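Side-chain contacts in Lmo1499 protein (Listeria monocytogenes, PDB 4IIW), which probably acts as a membrane-bound lytic transglycosylase that cuts nascent peptidoglycan strands internally and so ends their elongation: residues S226-K231 and S244-R249; T118-A123 and L133-V138. All blocks are in the same frame, centred on the assembly; numbering follows the deposited sequence.

Contact 1: residues S226-K231 and S244-R249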
loop_
_atom_site.group_PDB
_atom_site.type_symbol
_atom_site.label_atom_id
_atom_site.label_comp_id
_atom_site.label_asym_id
_atom_site.label_seq_id
_atom_site.Cartn_x
_atom_site.Cartn_y
_atom_site.Cartn_z
ATOM N N SER B 226 -44.305 41.209 10.184
ATOM C CA SER B 226 -43.015 41.341 9.547
ATOM C C SER B 226 -42.480 39.971 9.168
ATOM O O SER B 226 -42.035 39.797 8.046
ATOM C CB SER B 226 -42.029 42.075 10.456
ATOM O OG SER B 226 -42.468 43.398 10.674
ATOM N N SER B 227 -42.582 38.997 10.077
ATOM C CA SER B 227 -42.030 37.662 9.821
ATOM C C SER B 227 -42.730 36.886 8.705
ATOM O O SER B 227 -42.059 36.229 7.891
ATOM C CB SER B 227 -42.010 36.801 11.089
ATOM O OG SER B 227 -43.317 36.537 11.529
ATOM N N ILE B 228 -44.065 36.926 8.667
ATOM C CA ILE B 228 -44.769 36.195 7.621
ATOM C C ILE B 228 -44.469 36.859 6.279
ATOM O O ILE B 228 -44.452 36.181 5.239
ATOM C CB ILE B 228 -46.279 36.017 7.889
ATOM C CG1 ILE B 228 -47.042 37.325 7.851
ATOM C CG2 ILE B 228 -46.502 35.379 9.238
ATOM C CD1 ILE B 228 -48.544 37.128 8.084
ATOM N N ILE B 229 -44.208 38.173 6.307
ATOM C CA ILE B 229 -43.831 38.915 5.091
ATOM C C ILE B 229 -42.421 38.499 4.684
ATOM O O ILE B 229 -42.168 38.248 3.504
ATOM C CB ILE B 229 -43.877 40.469 5.264
ATOM C CG1 ILE B 229 -45.299 40.965 5.545
ATOM C CG2 ILE B 229 -43.394 41.170 4.017
ATOM C CD1 ILE B 229 -45.375 42.463 5.906
ATOM N N GLU B 230 -41.517 38.415 5.666
ATOM C CA GLU B 230 -40.117 38.025 5.411
ATOM C C GLU B 230 -39.994 36.656 4.722
ATOM O O GLU B 230 -39.372 36.552 3.674
ATOM C CB GLU B 230 -39.300 38.005 6.703
ATOM C CG GLU B 230 -37.788 37.771 6.502
ATOM C CD GLU B 230 -37.046 39.004 5.998
ATOM O OE1 GLU B 230 -37.524 40.125 6.252
ATOM O OE2 GLU B 230 -35.962 38.859 5.371
ATOM N N LYS B 231 -40.604 35.623 5.300
ATOM C CA LYS B 231 -40.505 34.275 4.738
ATOM C C LYS B 231 -41.201 34.103 3.381
ATOM O O LYS B 231 -40.933 33.130 2.687
ATOM C CB LYS B 231 -41.039 33.212 5.714
ATOM C CG LYS B 231 -40.339 33.133 7.069
ATOM C CD LYS B 231 -38.830 32.983 6.965
ATOM C CE LYS B 231 -38.385 31.731 6.207
ATOM N NZ LYS B 231 -36.882 31.680 6.072
ATOM N N SER B 244 -49.994 44.041 1.808
ATOM C CA SER B 244 -51.369 44.460 1.552
ATOM C C SER B 244 -52.296 43.272 1.395
ATOM O O SER B 244 -53.441 43.326 1.824
ATOM C CB SER B 244 -51.475 45.349 0.328
ATOM O OG SER B 244 -51.273 44.612 -0.851
ATOM N N VAL B 245 -51.812 42.202 0.771
ATOM C CA VAL B 245 -52.630 41.008 0.619
ATOM C C VAL B 245 -53.038 40.515 1.992
ATOM O O VAL B 245 -54.221 40.308 2.264
ATOM C CB VAL B 245 -51.891 39.873 -0.079
ATOM C CG1 VAL B 245 -52.634 38.573 0.118
ATOM C CG2 VAL B 245 -51.709 40.177 -1.551
ATOM N N PHE B 246 -52.058 40.345 2.868
ATOM C CA PHE B 246 -52.351 39.842 4.192
ATOM C C PHE B 246 -53.330 40.737 4.930
ATOM O O PHE B 246 -54.310 40.245 5.485
ATOM C CB PHE B 246 -51.092 39.614 5.006
ATOM C CG PHE B 246 -50.233 38.479 4.500
ATOM C CD1 PHE B 246 -50.800 37.266 4.129
ATOM C CD2 PHE B 246 -48.852 38.588 4.483
ATOM C CE1 PHE B 246 -50.013 36.211 3.688
ATOM C CE2 PHE B 246 -48.067 37.535 4.062
ATOM C CZ PHE B 246 -48.657 36.341 3.659
ATOM N N TYR B 247 -53.102 42.041 4.930
ATOM C CA TYR B 247 -54.053 42.916 5.600
ATOM C C TYR B 247 -55.452 42.761 4.973
ATOM O O TYR B 247 -56.455 42.653 5.690
ATOM C CB TYR B 247 -53.579 44.376 5.634
ATOM C CG TYR B 247 -52.464 44.610 6.647
ATOM C CD1 TYR B 247 -52.711 44.505 8.016
ATOM C CD2 TYR B 247 -51.173 44.955 6.245
ATOM C CE1 TYR B 247 -51.697 44.712 8.956
ATOM C CE2 TYR B 247 -50.155 45.176 7.179
ATOM C CZ TYR B 247 -50.428 45.048 8.531
ATOM O OH TYR B 247 -49.433 45.255 9.467
ATOM N N ASN B 248 -55.515 42.701 3.648
ATOM C CA ASN B 248 -56.794 42.552 2.970
ATOM C C ASN B 248 -57.509 41.305 3.443
ATOM O O ASN B 248 -58.701 41.356 3.769
ATOM C CB ASN B 248 -56.630 42.511 1.452
ATOM C CG ASN B 248 -56.256 43.853 0.863
ATOM O OD1 ASN B 248 -56.264 44.866 1.550
ATOM N ND2 ASN B 248 -55.950 43.868 -0.430
ATOM N N ARG B 249 -56.785 40.190 3.500
ATOM C CA ARG B 249 -57.381 38.926 3.952
ATOM C C ARG B 249 -57.872 39.041 5.391
ATOM O O ARG B 249 -58.970 38.579 5.753
ATOM C CB ARG B 249 -56.379 37.773 3.851
ATOM C CG ARG B 249 -56.030 37.395 2.427
ATOM C CD ARG B 249 -55.431 36.002 2.348
ATOM N NE ARG B 249 -55.385 35.522 0.967
ATOM C CZ ARG B 249 -55.286 34.239 0.610
ATOM N NH1 ARG B 249 -55.235 33.274 1.526
ATOM N NH2 ARG B 249 -55.265 33.914 -0.677
#
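Ile228 and Ile229, neighbours on helix 219-232, both meet the ring of Phe246, one at a face and the other at an edge. Ile228 comes first and lies over a face of the ring. Its CG1 is set between the backbone N and the carbonyl carbon (chi1 67°), and from there the extended chain carries CD1 over the ring, 4.1 Å from the Phe246 ring centroid and 18° off the normal. This is a CH-pi contact, displaced from the middle toward the rim: CD1 of Ile228 is 3.9 Å from CD2 of Phe246, while CG1 of Ile228 lies 3.9 Å from CE2 of the same ring. The two side chains run past each other in opposite directions, and both are buried. The contact joins successive helices, 219-232 and 239-251; the first ends at Glu232, predicted to be important for catalysis, which puts the Phe246 contact next to the probable active site of this YceG/MltG-family protein. Phe246 projects from helix 239-251 toward helix 219-232, where Met225, about a turn before Ile228 and Ile229, also touches its side chain. Ile229 follows with a looser approach, its CG1 4.4 Å from CD2 of Phe246 and near the ring plane. It also touches Ser304 and Ala307 of helix 302-309. One residue on, Glu230 ties the same helix to that region, OE1 accepting from Gly301 N and hydrogen-bonding Ser304 OG.

Contact 2: residues T118-A123 and L133-V138; sequences TLDQIA and LKKADV
Lys135 reaches across to Asp120, passing Ala123 on the way. The chi1 of -170° turns CG away from the lysine's own backbone N, and the later torsions are all extended, so the chain runs nearly straight. CB stands back from helix 119-129; CG is the first atom to come close, 4.3 Å from CB of Ala123. CD carries the chain onward to CE, which lies 3.5 Å from OD2 of Asp120 and 3.8 Å from the backbone O of Asp120. At the tip, NZ donates to OD2 of Asp120 in a salt bridge of 2.8 Å, coming from above the carboxylate plane, about 50° out of it. The lysine chain runs roughly perpendicular to the aspartate side chain. Asp124, one turn further along helix 119-129, pairs with NZ through OD1, so two carboxylates share the ammonium group and probably favour its charged form. The buried part is apolar: CG1 of Val138 is 4.0 Å from CB of Ala123; Ile126 also touches Val138, and Leu139 touches Ala123. A salt bridge between partly exposed side chains and an apolar contact between buried ones join two consecutive helices, the first opened by a capping box of Thr118 and Gln121.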
loop_
_atom_site.group_PDB
_atom_site.type_symbol
_atom_site.label_atom_id
_atom_site.label_comp_id
_atom_site.label_asym_id
_atom_site.label_seq_id
_atom_site.Cartn_x
_atom_site.Cartn_y
_atom_site.Cartn_z
ATOM N N THR B 118 -34.957 31.501 12.394
ATOM C CA THR B 118 -35.698 31.092 13.578
ATOM C C THR B 118 -34.719 30.948 14.722
ATOM O O THR B 118 -33.507 30.935 14.512
ATOM C CB THR B 118 -36.302 29.720 13.366
ATOM O OG1 THR B 118 -35.244 28.740 13.258
ATOM C CG2 THR B 118 -37.147 29.705 12.095
ATOM N N LEU B 119 -35.225 30.796 15.936
ATOM C CA LEU B 119 -34.331 30.635 17.097
ATOM C C LEU B 119 -33.453 29.380 16.947
ATOM O O LEU B 119 -32.316 29.362 17.388
ATOM C CB LEU B 119 -35.113 30.560 18.416
ATOM C CG LEU B 119 -36.020 31.727 18.829
ATOM C CD1 LEU B 119 -36.679 31.392 20.174
ATOM C CD2 LEU B 119 -35.274 33.048 18.918
ATOM N N ASP B 120 -33.968 28.339 16.307
ATOM C CA ASP B 120 -33.177 27.106 16.155
ATOM C C ASP B 120 -31.907 27.380 15.326
ATOM O O ASP B 120 -30.814 26.941 15.678
ATOM C CB ASP B 120 -33.993 25.979 15.506
ATOM C CG ASP B 120 -33.542 24.603 15.967
ATOM O OD1 ASP B 120 -33.915 24.229 17.108
ATOM O OD2 ASP B 120 -32.852 23.885 15.199
ATOM N N GLN B 121 -32.081 28.127 14.239
ATOM C CA GLN B 121 -30.984 28.466 13.329
ATOM C C GLN B 121 -30.002 29.434 13.984
ATOM O O GLN B 121 -28.789 29.351 13.758
ATOM C CB GLN B 121 -31.540 29.043 12.020
ATOM C CG GLN B 121 -32.386 28.052 11.230
ATOM C CD GLN B 121 -33.142 28.671 10.056
ATOM O OE1 GLN B 121 -33.724 29.742 10.164
ATOM N NE2 GLN B 121 -33.176 27.954 8.943
ATOM N N ILE B 122 -30.530 30.342 14.803
ATOM C CA ILE B 122 -29.691 31.278 15.527
ATOM C C ILE B 122 -28.853 30.459 16.491
ATOM O O ILE B 122 -27.675 30.741 16.693
ATOM C CB ILE B 122 -30.527 32.349 16.273
ATOM C CG1 ILE B 122 -31.258 33.239 15.257
ATOM C CG2 ILE B 122 -29.635 33.245 17.173
ATOM C CD1 ILE B 122 -32.266 34.223 15.879
ATOM N N ALA B 123 -29.453 29.421 17.061
ATOM C CA ALA B 123 -28.736 28.576 18.010
ATOM C C ALA B 123 -27.506 27.922 17.358
ATOM O O ALA B 123 -26.466 27.763 18.006
ATOM C CB ALA B 123 -29.664 27.532 18.595
ATOM N N LEU B 133 -20.113 26.191 23.868
ATOM C CA LEU B 133 -21.554 26.102 24.124
ATOM C C LEU B 133 -22.214 24.962 23.332
ATOM O O LEU B 133 -21.841 24.672 22.194
ATOM C CB LEU B 133 -22.251 27.425 23.799
ATOM C CG LEU B 133 -21.982 28.649 24.690
ATOM C CD1 LEU B 133 -22.717 29.853 24.092
ATOM C CD2 LEU B 133 -22.421 28.431 26.135
ATOM N N LYS B 134 -23.198 24.326 23.961
ATOM C CA LYS B 134 -23.951 23.217 23.379
ATOM C C LYS B 134 -25.332 23.679 22.907
ATOM O O LYS B 134 -25.986 24.493 23.569
ATOM C CB LYS B 134 -24.086 22.082 24.394
ATOM C CG LYS B 134 -22.914 21.118 24.396
ATOM C CD LYS B 134 -21.588 21.713 24.863
ATOM C CE LYS B 134 -20.413 20.808 24.440
ATOM N NZ LYS B 134 -20.675 19.356 24.694
ATOM N N LYS B 135 -25.781 23.145 21.773
ATOM C CA LYS B 135 -27.064 23.555 21.197
ATOM C C LYS B 135 -28.253 23.383 22.143
ATOM O O LYS B 135 -29.074 24.285 22.270
ATOM C CB LYS B 135 -27.348 22.835 19.874
ATOM C CG LYS B 135 -28.563 23.421 19.133
ATOM C CD LYS B 135 -28.762 22.849 17.738
ATOM C CE LYS B 135 -29.945 23.530 17.072
ATOM N NZ LYS B 135 -30.138 23.170 15.644
ATOM N N ALA B 136 -28.343 22.238 22.805
ATOM C CA ALA B 136 -29.456 21.964 23.718
ATOM C C ALA B 136 -29.599 23.021 24.829
ATOM O O ALA B 136 -30.712 23.382 25.190
ATOM C CB ALA B 136 -29.316 20.553 24.325
ATOM N N ASP B 137 -28.470 23.508 25.351
ATOM C CA ASP B 137 -28.464 24.511 26.435
ATOM C C ASP B 137 -28.884 25.891 25.954
ATOM O O ASP B 137 -29.600 26.609 26.659
ATOM C CB ASP B 137 -27.074 24.638 27.031
ATOM C CG ASP B 137 -26.561 23.347 27.588
ATOM O OD1 ASP B 137 -27.347 22.365 27.676
ATOM O OD2 ASP B 137 -25.359 23.312 27.938
ATOM N N VAL B 138 -28.394 26.264 24.772
ATOM C CA VAL B 138 -28.722 27.529 24.161
ATOM C C VAL B 138 -30.211 27.581 23.891
ATOM O O VAL B 138 -30.830 28.617 24.079
ATOM C CB VAL B 138 -27.948 27.731 22.838
ATOM C CG1 VAL B 138 -28.412 28.999 22.101
ATOM C CG2 VAL B 138 -26.452 27.767 23.109
#

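In the fold
Both contacts join helices that follow one another in the chain, and contact 2 is complete before contact 1 begins. Their centres are 27 Å apart; the nearest atoms come to about 6 Å without touching. A tie runs between the two neighbourhoods: NZ of Lys231, at the end of 226-231, donates to the backbone O of Gly116, two residues ahead of 118-123. Contact 1 is the one beside the probable active site, since Glu232 comes directly after Lys231 and its side chain is about 4 Å from that of Phe246. Contact 2 lies away from that glutamate. Its centre is about 11 Å from the centre of the chain, that of contact 1 about 18 Å.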